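Local coordinates for outer membrane protein Omp121 (PDB 5FQ8), which probably imports nutrients across the bacterial outer membrane as the TonB-dependent SusC-type transporter of a SusCD complex, at residues B[414-420]-B[443-449]. Residue numbers count along the deposited sequence, not the author numbering.
Sequences DKGKPNL and ETGQYSE
Strands 414-417 and 446-449 run antiparallel (178°), their axes 4.8 Å apart. Lys415 and Ser448 form one hydrogen-bonded pair (Lys415 N to Ser448 O 3.2 Å, Ser448 N to Lys415 O 3.0 Å), Lys417 and Gln446 the next (Lys417 N to Gln446 O and Gln446 N to Lys417 O, both 3.1 Å); Asp414-Glu449 and Gly416-Tyr447 are non-hydrogen-bonded pairs. Lys417-Gln446 is the last hydrogen-bonded pair; beyond it Asn419 centres an inverse gamma turn and Gly445 adopts phi/psi 92/155, which a side chain would disfavour, so regular pairing is lost.

Gly416, where a CB would crowd Tyr447 CD1, lets the Tyr447 ring (chi1 t) lie along the sheet toward Asp414, its edge at Gly416 CA and its OH 2.8 Å from Asp414 OD1, a weak hydrogen bond at best. On the other face, Lys415 reaches Tyr124 and Gln446 reaches Glu493, while Lys417 bends (chi1 p) to a salt bridge with Glu443, whose terminal atoms are imprecisely placed. A water joins Lys417 NZ (2.5 Å) to Pro418 O (2.8 Å). Asn419 N-caps helix 420-424 through Ala422 N.

Such pairing between successive strands, continued by a long connecting loop, is characteristic of the TonB-dependent receptor beta-barrel.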
ATOM      1  N   ASP B 414      10.137  -7.376  -1.492  1.00 22.95           N
ATOM      2  CA  ASP B 414       9.165  -7.737  -0.459  1.00 23.03           C
ATOM      3  C   ASP B 414       9.839  -7.643   0.905  1.00 24.68           C
ATOM      4  O   ASP B 414      10.643  -8.509   1.255  1.00 22.94           O
ATOM      5  CB  ASP B 414       8.603  -9.144  -0.688  1.00 27.93           C
ATOM      6  CG  ASP B 414       7.666  -9.227  -1.879  1.00 32.70           C
ATOM      7  OD1 ASP B 414       6.452  -8.989  -1.719  1.00 23.59           O
ATOM      8  OD2 ASP B 414       8.152  -9.550  -2.979  1.00 38.61           O
ATOM      9  N   LYS B 415       9.499  -6.623   1.690  1.00 22.81           N
ATOM     10  CA  LYS B 415      10.074  -6.437   3.017  1.00 22.72           C
ATOM     11  C   LYS B 415       8.975  -6.469   4.065  1.00 25.07           C
ATOM     12  O   LYS B 415       7.877  -5.968   3.829  1.00 27.52           O
ATOM     13  CB  LYS B 415      10.851  -5.124   3.129  1.00 22.53           C
ATOM     14  CG  LYS B 415      11.324  -4.561   1.828  1.00 22.46           C
ATOM     15  CD  LYS B 415      11.897  -3.193   2.018  1.00 26.45           C
ATOM     16  CE  LYS B 415      12.037  -2.463   0.692  1.00 35.37           C
ATOM     17  NZ  LYS B 415      12.974  -3.134  -0.258  1.00 31.35           N
ATOM     18  N   GLY B 416       9.272  -7.060   5.221  1.00 24.37           N
ATOM     19  CA  GLY B 416       8.304  -7.119   6.298  1.00 29.05           C
ATOM     20  C   GLY B 416       8.959  -7.309   7.644  1.00 32.34           C
ATOM     21  O   GLY B 416      10.050  -7.870   7.747  1.00 43.90           O
ATOM     22  N   LYS B 417       8.275  -6.854   8.685  1.00 23.17           N
ATOM     23  CA  LYS B 417       8.706  -7.009  10.061  1.00 23.25           C
ATOM     24  C   LYS B 417       7.486  -7.190  10.949  1.00 23.51           C
ATOM     25  O   LYS B 417       6.429  -6.617  10.670  1.00 23.55           O
ATOM     26  CB  LYS B 417       9.523  -5.803  10.528  1.00 23.07           C
ATOM     27  CG  LYS B 417       8.853  -4.464  10.445  1.00 23.01           C
ATOM     28  CD  LYS B 417       9.902  -3.386  10.527  1.00 44.91           C
ATOM     29  CE  LYS B 417       9.321  -2.041  10.877  1.00 44.40           C
ATOM     30  NZ  LYS B 417       8.797  -2.017  12.273  1.00 51.30           N
ATOM     31  N   PRO B 418       7.606  -7.954  12.032  1.00 23.71           N
ATOM     32  CA  PRO B 418       6.424  -8.343  12.800  1.00 24.02           C
ATOM     33  C   PRO B 418       5.869  -7.205  13.632  1.00 40.89           C
ATOM     34  O   PRO B 418       6.513  -6.187  13.882  1.00 31.53           O
ATOM     35  CB  PRO B 418       6.937  -9.460  13.710  1.00 24.24           C
ATOM     36  CG  PRO B 418       8.289  -9.783  13.249  1.00 24.05           C
ATOM     37  CD  PRO B 418       8.818  -8.567  12.582  1.00 23.72           C
ATOM     38  N   ASN B 419       4.634  -7.412  14.072  1.00 27.92           N
ATOM     39  CA  ASN B 419       4.000  -6.567  15.071  1.00 24.50           C
ATOM     40  C   ASN B 419       4.577  -6.973  16.411  1.00 24.67           C
ATOM     41  O   ASN B 419       3.980  -7.733  17.174  1.00 25.02           O
ATOM     42  CB  ASN B 419       2.492  -6.740  15.043  1.00 32.61           C
ATOM     43  CG  ASN B 419       1.781  -5.697  15.844  1.00 24.94           C
ATOM     44  OD1 ASN B 419       2.130  -5.425  16.978  1.00 25.04           O
ATOM     45  ND2 ASN B 419       0.789  -5.087  15.244  1.00 24.98           N
ATOM     46  N   LEU B 420       5.773  -6.457  16.685  1.00 24.47           N
ATOM     47  CA  LEU B 420       6.443  -6.771  17.937  1.00 24.64           C
ATOM     48  C   LEU B 420       5.632  -6.305  19.139  1.00 24.95           C
ATOM     49  O   LEU B 420       5.627  -6.966  20.186  1.00 25.26           O
ATOM     50  CB  LEU B 420       7.829  -6.141  17.942  1.00 28.70           C
ATOM     51  CG  LEU B 420       8.803  -6.607  16.864  1.00 24.12           C
ATOM     52  CD1 LEU B 420       9.994  -5.721  16.880  1.00 23.90           C
ATOM     53  CD2 LEU B 420       9.226  -8.034  17.099  1.00 24.29           C
ATOM     54  N   GLU B 443       6.475  -0.594  17.317  1.00 24.04           N
ATOM     55  CA  GLU B 443       6.804  -1.587  16.309  1.00 23.85           C
ATOM     56  C   GLU B 443       5.561  -2.439  16.133  1.00 24.05           C
ATOM     57  O   GLU B 443       5.361  -3.446  16.807  1.00 27.19           O
ATOM     58  CB  GLU B 443       8.025  -2.394  16.733  1.00 23.82           C
ATOM     59  CG  GLU B 443       9.320  -1.623  16.707  1.00 23.63           C
ATOM     60  CD  GLU B 443       9.798  -1.321  15.314  1.00 23.34           C
ATOM     61  OE1 GLU B 443       9.476  -2.103  14.412  1.00 23.51           O
ATOM     62  OE2 GLU B 443      10.479  -0.297  15.117  1.00 23.22           O
ATOM     63  N   THR B 444       4.692  -2.007  15.225  1.00 25.38           N
ATOM     64  CA  THR B 444       3.385  -2.619  15.048  1.00 27.02           C
ATOM     65  C   THR B 444       3.292  -3.429  13.772  1.00 24.12           C
ATOM     66  O   THR B 444       2.192  -3.793  13.356  1.00 24.30           O
ATOM     67  CB  THR B 444       2.291  -1.552  15.068  1.00 24.38           C
ATOM     68  OG1 THR B 444       2.661  -0.464  14.222  1.00 24.14           O
ATOM     69  CG2 THR B 444       2.088  -1.035  16.453  1.00 24.62           C
ATOM     70  N   GLY B 445       4.413  -3.722  13.154  1.00 23.87           N
ATOM     71  CA  GLY B 445       4.428  -4.463  11.913  1.00 23.77           C
ATOM     72  C   GLY B 445       4.397  -3.562  10.701  1.00 23.57           C
ATOM     73  O   GLY B 445       3.928  -2.433  10.737  1.00 23.58           O
ATOM     74  N   GLN B 446       4.903  -4.086   9.599  1.00 23.43           N
ATOM     75  CA  GLN B 446       4.910  -3.355   8.346  1.00 23.27           C
ATOM     76  C   GLN B 446       5.215  -4.344   7.243  1.00 23.23           C
ATOM     77  O   GLN B 446       5.925  -5.321   7.462  1.00 23.23           O
ATOM     78  CB  GLN B 446       5.938  -2.238   8.377  1.00 24.90           C
ATOM     79  CG  GLN B 446       6.024  -1.450   7.121  1.00 26.99           C
ATOM     80  CD  GLN B 446       7.147  -0.460   7.170  1.00 26.68           C
ATOM     81  OE1 GLN B 446       8.097  -0.633   7.922  1.00 25.53           O
ATOM     82  NE2 GLN B 446       7.037   0.598   6.391  1.00 24.54           N
ATOM     83  N   TYR B 447       4.650  -4.100   6.073  1.00 25.06           N
ATOM     84  CA  TYR B 447       4.882  -4.964   4.927  1.00 24.06           C
ATOM     85  C   TYR B 447       4.736  -4.141   3.667  1.00 30.43           C
ATOM     86  O   TYR B 447       3.699  -3.517   3.457  1.00 38.60           O
ATOM     87  CB  TYR B 447       3.914  -6.128   4.905  1.00 24.03           C
ATOM     88  CG  TYR B 447       4.024  -6.923   3.639  1.00 26.02           C
ATOM     89  CD1 TYR B 447       5.065  -7.804   3.457  1.00 31.47           C
ATOM     90  CD2 TYR B 447       3.103  -6.781   2.614  1.00 24.17           C
ATOM     91  CE1 TYR B 447       5.180  -8.533   2.304  1.00 29.80           C
ATOM     92  CE2 TYR B 447       3.214  -7.508   1.449  1.00 30.83           C
ATOM     93  CZ  TYR B 447       4.260  -8.382   1.299  1.00 31.41           C
ATOM     94  OH  TYR B 447       4.403  -9.121   0.147  1.00 37.08           O
ATOM     95  N   SER B 448       5.750  -4.158   2.821  1.00 26.64           N
ATOM     96  CA  SER B 448       5.675  -3.444   1.562  1.00 23.17           C
ATOM     97  C   SER B 448       6.098  -4.362   0.425  1.00 23.02           C
ATOM     98  O   SER B 448       6.725  -5.398   0.628  1.00 23.02           O
ATOM     99  CB  SER B 448       6.530  -2.186   1.588  1.00 22.79           C
ATOM    100  OG  SER B 448       7.892  -2.523   1.699  1.00 22.64           O
ATOM    101  N   GLU B 449       5.693  -3.981  -0.773  1.00 23.10           N
ATOM    102  CA  GLU B 449       6.039  -4.686  -1.990  1.00 23.17           C
ATOM    103  C   GLU B 449       6.190  -3.647  -3.079  1.00 23.15           C
ATOM    104  O   GLU B 449       5.434  -2.681  -3.121  1.00 23.20           O
ATOM    105  CB  GLU B 449       4.975  -5.717  -2.370  1.00 23.45           C
ATOM    106  CG  GLU B 449       5.178  -6.321  -3.735  1.00 23.58           C
ATOM    107  CD  GLU B 449       4.131  -7.327  -4.086  1.00 23.89           C
ATOM    108  OE1 GLU B 449       3.921  -8.252  -3.291  1.00 23.98           O
ATOM    109  OE2 GLU B 449       3.502  -7.187  -5.144  1.00 24.08           O
TER
HETATM  110  O   HOH W   1       7.714  -3.710  13.721  1.00 24.89           O